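Local coordinates for putative NADPH-dependent oxidoreductase (Desulfitobacterium hafniense DCB-2, PDB 3DB2), which probably catalyses NADPH-dependent oxidation or reduction of a substrate, as a two-domain member of the GFO/IDH/MocA family with a Rossmann fold for the nucleotide, at the interface of chains A and B. Coordinates in Å, arbitrary orientation; residue numbers count along the deposited sequence, not the author numbering. Chains: chain A/B, putative NADPH-dependent oxidoreductase.

Contact 1: the interface of chains A and B. Residues chain A 148-151, 228-230; chain B 203, 205, 207, 217-218.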
loop_
_atom_site.group_PDB
_atom_site.type_symbol
_atom_site.label_atom_id
_atom_site.label_comp_id
_atom_site.label_asym_id
_atom_site.label_seq_id
_atom_site.Cartn_x
_atom_site.Cartn_y
_atom_site.Cartn_z
ATOM N N SER A 148 9.158 10.351 0.565
ATOM C CA SER A 148 8.658 10.089 1.909
ATOM C C SER A 148 8.424 8.579 2.081
ATOM O O SER A 148 8.981 7.958 2.976
ATOM C CB SER A 148 7.339 10.801 2.231
ATOM O OG SER A 148 6.426 10.850 1.142
ATOM N N SER A 149 7.604 8.052 1.176
ATOM C CA SER A 149 7.225 6.638 1.258
ATOM C C SER A 149 7.090 6.016 -0.141
ATOM O O SER A 149 6.954 6.685 -1.154
ATOM C CB SER A 149 5.925 6.476 2.025
ATOM O OG SER A 149 4.814 7.048 1.379
ATOM N N ILE A 150 7.107 4.673 -0.145
ATOM C CA ILE A 150 6.910 3.883 -1.345
ATOM C C ILE A 150 5.938 2.747 -1.019
ATOM O O ILE A 150 5.957 2.231 0.081
ATOM C CB ILE A 150 8.218 3.317 -1.910
ATOM C CG1 ILE A 150 9.144 4.395 -2.465
ATOM C CG2 ILE A 150 7.943 2.229 -2.956
ATOM C CD1 ILE A 150 10.504 3.830 -2.828
ATOM N N GLU A 151 5.087 2.390 -1.994
ATOM C CA GLU A 151 4.221 1.231 -1.848
ATOM C C GLU A 151 4.492 0.270 -3.014
ATOM O O GLU A 151 4.382 0.732 -4.140
ATOM C CB GLU A 151 2.734 1.600 -1.865
ATOM C CG GLU A 151 2.414 2.642 -0.813
ATOM C CD GLU A 151 1.189 3.464 -1.197
ATOM O OE1 GLU A 151 0.737 3.425 -2.362
ATOM O OE2 GLU A 151 0.721 4.194 -0.290
ATOM N N GLN A 228 10.079 5.416 4.455
ATOM C CA GLN A 228 9.243 4.273 4.790
ATOM C C GLN A 228 8.724 3.550 3.553
ATOM O O GLN A 228 8.643 4.174 2.495
ATOM C CB GLN A 228 8.025 4.722 5.579
ATOM C CG GLN A 228 8.362 5.278 6.938
ATOM C CD GLN A 228 7.186 5.715 7.774
ATOM O OE1 GLN A 228 7.262 6.747 8.457
ATOM N NE2 GLN A 228 6.110 4.932 7.771
ATOM N N ALA A 229 8.384 2.278 3.702
ATOM C CA ALA A 229 7.753 1.567 2.587
ATOM C C ALA A 229 6.756 0.519 3.107
ATOM O O ALA A 229 6.865 0.045 4.231
ATOM C CB ALA A 229 8.765 0.925 1.674
ATOM N N TYR A 230 5.806 0.221 2.231
ATOM C CA TYR A 230 4.821 -0.834 2.299
ATOM C C TYR A 230 5.114 -1.870 1.215
ATOM O O TYR A 230 5.379 -1.451 0.083
ATOM C CB TYR A 230 3.416 -0.254 2.101
ATOM C CG TYR A 230 2.410 -1.304 1.704
ATOM C CD1 TYR A 230 1.980 -2.256 2.629
ATOM C CD2 TYR A 230 1.903 -1.348 0.411
ATOM C CE1 TYR A 230 1.060 -3.212 2.240
ATOM C CE2 TYR A 230 0.982 -2.313 0.023
ATOM C CZ TYR A 230 0.576 -3.234 0.961
ATOM O OH TYR A 230 -0.339 -4.219 0.639
ATOM N N PHE B 203 3.926 2.723 11.464
ATOM C CA PHE B 203 5.177 3.470 11.435
ATOM C C PHE B 203 4.836 4.902 10.998
ATOM O O PHE B 203 4.130 5.096 9.990
ATOM C CB PHE B 203 6.212 2.887 10.527
ATOM C CG PHE B 203 6.947 1.621 10.963
ATOM C CD1 PHE B 203 7.451 1.483 12.231
ATOM C CD2 PHE B 203 7.133 0.588 10.037
ATOM C CE1 PHE B 203 8.163 0.376 12.649
ATOM C CE2 PHE B 203 7.827 -0.542 10.448
ATOM C CZ PHE B 203 8.324 -0.665 11.733
ATOM N N LYS B 205 6.090 9.438 11.217
ATOM C CA LYS B 205 6.940 10.500 11.763
ATOM C C LYS B 205 6.779 11.800 10.996
ATOM O O LYS B 205 6.261 11.828 9.876
ATOM C CB LYS B 205 8.412 10.066 11.684
ATOM C CG LYS B 205 8.901 9.888 10.263
ATOM C CD LYS B 205 10.301 9.318 10.150
ATOM C CE LYS B 205 10.380 7.865 10.600
ATOM N NZ LYS B 205 9.897 6.856 9.624
HETATM N N MSE B 207 7.948 14.377 8.398
HETATM C CA MSE B 207 8.856 14.429 7.284
HETATM C C MSE B 207 8.660 15.710 6.466
HETATM O O MSE B 207 7.536 16.087 6.128
HETATM C CB MSE B 207 8.711 13.248 6.309
HETATM C CG MSE B 207 8.687 11.856 6.958
HETATM SE SE MSE B 207 9.206 10.582 5.558
HETATM C CE MSE B 207 8.639 8.927 6.430
ATOM N N ASN B 217 2.462 8.501 7.668
ATOM C CA ASN B 217 2.144 7.266 8.316
ATOM C C ASN B 217 1.978 6.148 7.245
ATOM O O ASN B 217 1.504 6.433 6.159
ATOM C CB ASN B 217 0.862 7.220 9.127
ATOM C CG ASN B 217 0.793 8.263 10.235
ATOM O OD1 ASN B 217 1.344 8.063 11.298
ATOM N ND2 ASN B 217 0.067 9.321 9.885
ATOM N N GLN B 218 2.362 4.956 7.652
ATOM C CA GLN B 218 1.940 3.730 6.977
ATOM C C GLN B 218 1.391 2.823 8.087
ATOM O O GLN B 218 2.093 2.504 9.032
ATOM C CB GLN B 218 3.074 3.111 6.216
ATOM C CG GLN B 218 3.395 3.929 4.969
ATOM C CD GLN B 218 4.405 3.301 4.042
ATOM O OE1 GLN B 218 5.449 2.840 4.516
ATOM N NE2 GLN B 218 4.151 3.245 2.741
HETATM O O HOH W 1 6.502 2.025 6.849
HETATM O O HOH W 2 2.587 7.075 3.355
#
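A:Gln228 and B:Gln218 carry this polar strand-to-strand patch, which helps join the C-terminal domains of two GFO/IDH/MocA-family subunits across a two-fold axis; the two chains probably form the functional dimer. A:Gln228 runs out extended from strand 228-234, its CG anti to the carbonyl carbon (chi1 -66°), and the amide at its tip is held at both ends. Its OE1 meets the side-chain amine NZ of B:Lys205 tip to tip at 2.9 Å, the donor lying above the carbonyl plane. Its NE2 donates to the carbonyl O of B:Phe203 at 3.0 Å, from well above that carbonyl plane (76°), and also lies against CB of B:Phe203. The selenomethionine B:Met207 lays its CE 3.7 Å from CG of A:Gln228. A leucine in place of A:Gln228 would probably leave the B:Lys205 amine and the B:Phe203 carbonyl without their mates across the interface. B:Gln218 reaches back over the chain A sheet, but the turn of its amide is doubtful: OE1 as modelled lies 3.1 Å from A:Ala229 O, a clash of acceptors. As modelled, NE2 is 3.4 Å from A:Ile150 O, a weak bond at best, and OE1 takes water 1 at 2.7 Å, shared with A:Gln228 NE2. Water 2 links A:Ser149 OG to B:Asn217 O.

Contact 2: the interface of chains A and B. Residues chain A 247-251, 276, 278, 290; chain B 157, 160, 238-239.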
loop_
_atom_site.group_PDB
_atom_site.type_symbol
_atom_site.label_atom_id
_atom_site.label_comp_id
_atom_site.label_asym_id
_atom_site.label_seq_id
_atom_site.Cartn_x
_atom_site.Cartn_y
_atom_site.Cartn_z
ATOM N N GLY A 247 6.716 11.708 -3.609
ATOM C CA GLY A 247 7.760 12.718 -3.559
ATOM C C GLY A 247 7.169 14.070 -3.219
ATOM O O GLY A 247 5.939 14.222 -3.349
ATOM N N THR A 248 8.027 14.998 -2.743
ATOM C CA THR A 248 7.466 16.287 -2.284
ATOM C C THR A 248 7.059 17.162 -3.455
ATOM O O THR A 248 6.233 18.067 -3.274
ATOM C CB THR A 248 8.451 17.039 -1.362
ATOM O OG1 THR A 248 9.698 17.103 -2.080
ATOM C CG2 THR A 248 8.730 16.303 -0.054
ATOM N N LYS A 249 7.604 16.923 -4.641
ATOM C CA LYS A 249 7.257 17.623 -5.859
ATOM C C LYS A 249 6.397 16.799 -6.816
ATOM O O LYS A 249 5.711 17.331 -7.675
ATOM C CB LYS A 249 8.491 18.007 -6.679
ATOM C CG LYS A 249 9.557 18.871 -6.044
ATOM C CD LYS A 249 10.487 19.440 -7.111
ATOM C CE LYS A 249 11.842 18.787 -7.176
ATOM N NZ LYS A 249 12.822 19.212 -6.139
ATOM N N ALA A 250 6.480 15.455 -6.694
ATOM C CA ALA A 250 5.802 14.614 -7.682
ATOM C C ALA A 250 5.671 13.170 -7.182
ATOM O O ALA A 250 6.556 12.753 -6.434
ATOM C CB ALA A 250 6.598 14.638 -8.989
ATOM N N ASN A 251 4.633 12.482 -7.636
ATOM C CA ASN A 251 4.521 11.043 -7.342
ATOM C C ASN A 251 4.734 10.220 -8.610
ATOM O O ASN A 251 4.378 10.664 -9.690
ATOM C CB ASN A 251 3.151 10.751 -6.784
ATOM C CG ASN A 251 2.849 11.471 -5.497
ATOM O OD1 ASN A 251 3.697 11.726 -4.673
ATOM N ND2 ASN A 251 1.570 11.821 -5.323
ATOM N N ARG A 276 2.785 12.154 -11.430
ATOM C CA ARG A 276 1.733 13.062 -10.978
ATOM C C ARG A 276 2.406 14.296 -10.387
ATOM O O ARG A 276 3.137 14.148 -9.399
ATOM C CB ARG A 276 0.804 12.401 -9.967
ATOM C CG ARG A 276 -0.204 13.423 -9.396
ATOM C CD ARG A 276 -1.219 12.700 -8.498
ATOM N NE ARG A 276 -2.040 11.873 -9.391
ATOM C CZ ARG A 276 -3.062 11.144 -8.945
ATOM N NH1 ARG A 276 -3.338 11.175 -7.645
ATOM N NH2 ARG A 276 -3.762 10.423 -9.809
ATOM N N PHE A 278 2.494 18.923 -9.832
ATOM C CA PHE A 278 1.740 20.172 -9.852
ATOM C C PHE A 278 1.928 20.784 -11.239
ATOM O O PHE A 278 3.061 20.775 -11.711
ATOM C CB PHE A 278 2.182 21.145 -8.767
ATOM C CG PHE A 278 2.155 20.563 -7.369
ATOM C CD1 PHE A 278 0.936 20.429 -6.716
ATOM C CD2 PHE A 278 3.319 20.155 -6.752
ATOM C CE1 PHE A 278 0.899 19.894 -5.443
ATOM C CE2 PHE A 278 3.290 19.633 -5.470
ATOM C CZ PHE A 278 2.069 19.500 -4.828
ATOM N N LEU A 290 -3.112 19.551 -10.433
ATOM C CA LEU A 290 -2.237 18.411 -10.704
ATOM C C LEU A 290 -2.441 17.835 -12.101
ATOM O O LEU A 290 -3.554 17.784 -12.643
ATOM C CB LEU A 290 -2.501 17.347 -9.641
ATOM C CG LEU A 290 -2.126 17.659 -8.197
ATOM C CD1 LEU A 290 -2.656 16.572 -7.268
ATOM C CD2 LEU A 290 -0.622 17.807 -8.058
ATOM N N GLU B 157 -0.288 17.759 0.103
ATOM C CA GLU B 157 0.992 18.395 0.407
ATOM C C GLU B 157 0.870 19.344 1.581
ATOM O O GLU B 157 1.747 20.204 1.780
ATOM C CB GLU B 157 1.406 19.085 -0.898
ATOM C CG GLU B 157 0.574 20.321 -1.114
ATOM C CD GLU B 157 -0.697 20.166 -1.920
ATOM O OE1 GLU B 157 -1.284 19.065 -1.997
ATOM O OE2 GLU B 157 -1.114 21.207 -2.493
ATOM N N LEU B 160 3.970 20.375 3.951
ATOM C CA LEU B 160 5.102 21.003 3.298
ATOM C C LEU B 160 5.056 22.524 3.548
ATOM O O LEU B 160 6.119 23.136 3.546
ATOM C CB LEU B 160 5.097 20.710 1.806
ATOM C CG LEU B 160 5.247 19.254 1.355
ATOM C CD1 LEU B 160 5.383 19.170 -0.160
ATOM C CD2 LEU B 160 6.431 18.606 2.059
ATOM N N PRO B 238 1.998 15.423 -3.549
ATOM C CA PRO B 238 0.763 15.756 -4.261
ATOM C C PRO B 238 -0.405 14.828 -3.927
ATOM O O PRO B 238 -0.195 13.669 -3.542
ATOM C CB PRO B 238 1.147 15.602 -5.718
ATOM C CG PRO B 238 2.608 15.941 -5.718
ATOM C CD PRO B 238 3.146 15.272 -4.466
ATOM N N GLY B 239 -1.622 15.362 -4.060
ATOM C CA GLY B 239 -2.826 14.693 -3.620
ATOM C C GLY B 239 -3.093 13.353 -4.297
ATOM O O GLY B 239 -3.024 13.201 -5.521
#
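B:Pro238 plugs into the sheet of chain A between A:Asn251, A:Phe278 and A:Leu290, a loop-into-sheet contact between the C-terminal domains of two GFO/IDH/MocA-family subunits. Packing is tight around the pyrrolidine ring. Its CG sits 3.7 Å from CZ at the tip of the A:Phe278 ring, while CB meets the CD2 branch of A:Leu290, also at 3.7 Å; both side chains cross the proline at about a right angle. The other branch of A:Leu290, CD1, rests against the backbone N of B:Gly239. Polar bonds hold the loop backbone. A:Asn251 slides antiparallel past the proline, and its ND2 donates to B:Pro238 O at 3.1 Å, with that oxygen in the amide plane. The rotation of this amide is fixed from behind, since OD1 accepts the backbone N of A:Gly247. A:Arg276, bent at chi3 (-69°), curls its guanidinium NH1 to B:Gly239 O, 3.0 Å away and on a lone pair. The looser flank lies toward B:Glu157 and B:Leu160, which bury 19 and 28 Å² by van der Waals contact, against 83 Å² for B:Pro238. The carboxylate carbon CD of B:Glu157 lies 3.9 Å from A:Phe278 CE1, its plane turned 62° from the ring. B:Leu160 sets CD1 3.4 Å from A:Thr248 O and meets the methyl CG2 of A:Thr248 with CD2.

Contact 3: the interface of chains A and B. Residues chain A 146-148, 227; chain B 207-208.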
loop_
_atom_site.group_PDB
_atom_site.type_symbol
_atom_site.label_atom_id
_atom_site.label_comp_id
_atom_site.label_asym_id
_atom_site.label_seq_id
_atom_site.Cartn_x
_atom_site.Cartn_y
_atom_site.Cartn_z
ATOM N N GLU A 146 11.859 15.169 -2.656
ATOM C CA GLU A 146 12.288 14.162 -1.694
ATOM C C GLU A 146 11.212 13.089 -1.479
ATOM O O GLU A 146 10.052 13.384 -1.328
ATOM C CB GLU A 146 12.594 14.721 -0.322
ATOM C CG GLU A 146 13.783 15.690 -0.325
ATOM C CD GLU A 146 15.118 14.980 -0.442
ATOM O OE1 GLU A 146 15.200 13.779 -0.104
ATOM O OE2 GLU A 146 16.112 15.607 -0.874
ATOM N N VAL A 147 11.665 11.848 -1.436
ATOM C CA VAL A 147 10.762 10.728 -1.191
ATOM C C VAL A 147 10.434 10.556 0.280
ATOM O O VAL A 147 11.302 10.569 1.153
ATOM C CB VAL A 147 11.365 9.384 -1.630
ATOM C CG1 VAL A 147 10.373 8.266 -1.211
ATOM C CG2 VAL A 147 11.657 9.386 -3.108
ATOM N N SER A 148 9.158 10.351 0.565
ATOM C CA SER A 148 8.658 10.089 1.909
ATOM C C SER A 148 8.424 8.579 2.081
ATOM O O SER A 148 8.981 7.958 2.976
ATOM C CB SER A 148 7.339 10.801 2.231
ATOM O OG SER A 148 6.426 10.850 1.142
ATOM N N LYS A 227 13.056 6.975 5.841
ATOM C CA LYS A 227 12.029 6.854 4.798
ATOM C C LYS A 227 11.249 5.579 5.073
ATOM O O LYS A 227 11.738 4.750 5.859
ATOM C CB LYS A 227 12.672 6.869 3.432
ATOM C CG LYS A 227 13.390 8.157 3.064
ATOM C CD LYS A 227 13.633 8.162 1.548
ATOM C CE LYS A 227 14.255 9.480 1.114
ATOM N NZ LYS A 227 15.568 9.676 1.772
HETATM N N MSE B 207 7.948 14.377 8.398
HETATM C CA MSE B 207 8.856 14.429 7.284
HETATM C C MSE B 207 8.660 15.710 6.466
HETATM O O MSE B 207 7.536 16.087 6.128
HETATM C CB MSE B 207 8.711 13.248 6.309
HETATM C CG MSE B 207 8.687 11.856 6.958
HETATM SE SE MSE B 207 9.206 10.582 5.558
HETATM C CE MSE B 207 8.639 8.927 6.430
ATOM N N TYR B 208 9.760 16.362 6.120
ATOM C CA TYR B 208 9.758 17.448 5.147
ATOM C C TYR B 208 8.843 18.552 5.666
ATOM O O TYR B 208 8.063 19.152 4.942
ATOM C CB TYR B 208 9.318 16.984 3.748
ATOM C CG TYR B 208 10.155 15.764 3.367
ATOM C CD1 TYR B 208 11.525 15.800 3.554
ATOM C CD2 TYR B 208 9.567 14.606 2.865
ATOM C CE1 TYR B 208 12.332 14.723 3.237
ATOM C CE2 TYR B 208 10.370 13.539 2.549
ATOM C CZ TYR B 208 11.734 13.587 2.732
ATOM O OH TYR B 208 12.507 12.501 2.408
#
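The phenol ring of B:Tyr208 receives A:Glu146 CB on one face, 3.3 Å above the plane and offset toward the rim, while A:Val147 O and A:Ser148 N lie at its edge, in plane. The methylene of A:Glu146 thus makes a CH-pi contact, 3.4 Å from CZ at the hydroxyl end of the ring. This is a knob-like contact of the probable dimer interface, in which an aromatic side chain of one subunit caps the start of strand 147-155 of the other. The ring is brought there by a first torsion that sets CG anti to the carbonyl carbon (chi1 -51°). A:Glu146 bends at chi2 (-75°) and crosses the tyrosine at about a right angle, touching it with aliphatic carbon; its carboxylate OE1 remains 3.9 Å from the phenol OH. The methylene CE of A:Lys227 approaches the same hydroxyl at 3.7 Å, coming across the ring's tip. Further back along the rim, A:Ser148 CA packs 3.9 Å from CE2, in the angle between the tyrosine and its neighbour B:Met207. The polar anchor is the phenol hydroxyl: B:Tyr208 OH donates a short 2.6 Å hydrogen bond to the backbone O of A:Val147, approaching from 47° above that carbonyl plane.

Contacts 1 and 3 are neighbours, their C-alpha centres about 8 Å apart, and they share A:Ser148 and B:Met207. Strand 147-155 of chain A also runs through both, receiving the chain B loop that holds B:Met207 and B:Tyr208 near its start and the B:Gln218 amide farther along. Contact 2 uses separate residues, with centres about 11 Å from contact 3 and about 15 Å from contact 1. Together they spread over one broad sheet-based surface in which each contact pairs hydrogen bonds with carbon packing. Because the interface is two-fold symmetric, each has a twin with the chains exchanged, which would steady the relative orientation of the subunits.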